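Nigritoxine (Vibrio nigripulchritudo, PDB 5M41) is a bacterial toxin that acts on crustaceans and insects. Local coordinates at residues 195-198 with 199-203. Sequence-based numbering, arbitrary orientation. Where two conformers were deposited one is given.
With MG (magnesium ion), chain B.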
loop_
_atom_site.group_PDB
_atom_site.type_symbol
_atom_site.label_atom_id
_atom_site.label_comp_id
_atom_site.label_asym_id
_atom_site.label_seq_id
_atom_site.Cartn_x
_atom_site.Cartn_y
_atom_site.Cartn_z
ATOM N N ASP A 195 24.824 -27.037 -4.046
ATOM C CA ASP A 195 23.887 -26.807 -5.107
ATOM C C ASP A 195 23.736 -25.323 -5.450
ATOM O O ASP A 195 23.993 -24.947 -6.587
ATOM C CB ASP A 195 22.525 -27.471 -4.781
ATOM C CG ASP A 195 22.557 -28.969 -4.994
ATOM O OD1 ASP A 195 23.674 -29.546 -4.945
ATOM O OD2 ASP A 195 21.490 -29.577 -5.252
ATOM N N ASP A 196 23.342 -24.478 -4.490
ATOM C CA ASP A 196 22.837 -23.154 -4.864
ATOM C C ASP A 196 23.948 -22.280 -5.415
ATOM O O ASP A 196 23.773 -21.583 -6.419
ATOM C CB ASP A 196 22.120 -22.456 -3.696
ATOM C CG ASP A 196 20.822 -23.163 -3.295
ATOM O OD1 ASP A 196 20.309 -24.021 -4.052
ATOM O OD2 ASP A 196 20.315 -22.832 -2.225
ATOM N N GLN A 197 25.097 -22.327 -4.756
ATOM C CA GLN A 197 26.216 -21.500 -5.148
ATOM C C GLN A 197 26.827 -21.924 -6.485
ATOM O O GLN A 197 27.214 -21.077 -7.294
ATOM C CB GLN A 197 27.273 -21.491 -4.049
ATOM C CG GLN A 197 28.425 -20.557 -4.347
ATOM C CD GLN A 197 29.404 -20.510 -3.210
ATOM O OE1 GLN A 197 29.686 -21.540 -2.567
ATOM N NE2 GLN A 197 29.930 -19.315 -2.938
ATOM N N ILE A 198 26.911 -23.227 -6.726
ATOM C CA ILE A 198 27.481 -23.687 -7.982
ATOM C C ILE A 198 26.560 -23.255 -9.101
ATOM O O ILE A 198 27.008 -22.722 -10.118
ATOM C CB ILE A 198 27.755 -25.198 -7.988
ATOM C CG1 ILE A 198 28.762 -25.517 -6.887
ATOM C CG2 ILE A 198 28.391 -25.618 -9.303
ATOM C CD1 ILE A 198 29.928 -26.392 -7.308
ATOM N N LEU A 199 25.259 -23.410 -8.873
ATOM C CA LEU A 199 24.270 -23.018 -9.854
ATOM C C LEU A 199 24.310 -21.505 -10.207
ATOM O O LEU A 199 24.303 -21.130 -11.389
ATOM C CB LEU A 199 22.886 -23.421 -9.346
ATOM C CG LEU A 199 21.713 -23.652 -10.289
ATOM C CD1 LEU A 199 22.087 -24.244 -11.661
ATOM C CD2 LEU A 199 20.723 -24.547 -9.564
ATOM N N SER A 200 24.371 -20.638 -9.197
ATOM C CA SER A 200 24.389 -19.204 -9.457
ATOM C C SER A 200 25.694 -18.785 -10.139
ATOM O O SER A 200 25.693 -17.859 -10.980
ATOM C CB SER A 200 24.132 -18.387 -8.179
ATOM O OG SER A 200 25.087 -18.641 -7.172
ATOM N N THR A 201 26.790 -19.473 -9.821
ATOM C CA THR A 201 28.070 -19.176 -10.422
ATOM C C THR A 201 28.108 -19.583 -11.876
ATOM O O THR A 201 28.642 -18.857 -12.719
ATOM C CB THR A 201 29.206 -19.914 -9.681
ATOM O OG1 THR A 201 29.293 -19.372 -8.380
ATOM C CG2 THR A 201 30.556 -19.689 -10.358
ATOM N N LEU A 202 27.567 -20.762 -12.157
ATOM C CA LEU A 202 27.553 -21.309 -13.510
ATOM C C LEU A 202 26.597 -20.605 -14.466
ATOM O O LEU A 202 26.665 -20.813 -15.684
ATOM C CB LEU A 202 27.265 -22.817 -13.475
ATOM C CG LEU A 202 28.426 -23.652 -12.893
ATOM C CD1 LEU A 202 27.996 -25.096 -12.689
ATOM C CD2 LEU A 202 29.639 -23.619 -13.780
ATOM N N LEU A 203 25.730 -19.762 -13.915
ATOM C CA LEU A 203 24.753 -19.024 -14.716
ATOM C C LEU A 203 25.031 -17.509 -14.751
ATOM O O LEU A 203 24.364 -16.771 -15.454
ATOM C CB LEU A 203 23.324 -19.306 -14.208
ATOM C CG LEU A 203 22.719 -20.703 -14.443
ATOM C CD1 LEU A 203 21.376 -20.840 -13.752
ATOM C CD2 LEU A 203 22.548 -20.980 -15.927
HETATM MG MG MG B . 24.312 -31.448 -5.394
HETATM O O HOH W 1 21.988 -32.109 -5.983
HETATM O O HOH W 2 24.488 -33.754 -4.982
HETATM O O HOH W 3 24.038 -31.180 -2.931
#
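Thr201 comes back on Gln197 one turn earlier in helix 195-203, and its side chain is worth following outward. Thr201 CB lies 3.3 Å from Gln197 O, already within touch of that carbonyl. From there Thr201 OG1, set beside its own backbone N by a chi1 of -66°, bends back to give Gln197 O a hydrogen bond of 2.9 Å. Thr201 N donates to the same oxygen, and the two donors arrive from opposite faces of the carbonyl plane, each tilted about 29° from it. Gln197 O is thus gripped twice by one residue, a common way for a threonine hydroxyl to tie itself to the backbone of an alpha-helix, four residues back.

On another side of the helix, Ile198 and Leu202 lie alongside each other, one turn apart. Ile198 CG2 presses on Leu202 CD1 at 3.4 Å, tight for two methyls, while Leu202 N bonds to Ile198 O at 2.9 Å. At the start of the helix, Leu199 N donates to Asp195 O, another of the i to i-4 bonds of an alpha-helix, and the carboxylate of Asp195 reaches the metal: Asp195 OD1 binds magnesium at 2.1 Å, and OD2 accepts from water 1, itself a magnesium ligand. Three waters and the carbonyls of Val189 and Glu192 complete the site.

Asp196 pairs with Arg30 in a salt bridge and packs on helix 22-30, whereas Leu199 and Leu202 lean on helix 177-191; the short helix is held between these two, its first residue joined through magnesium to the end of helix 177-191 and the loop after it.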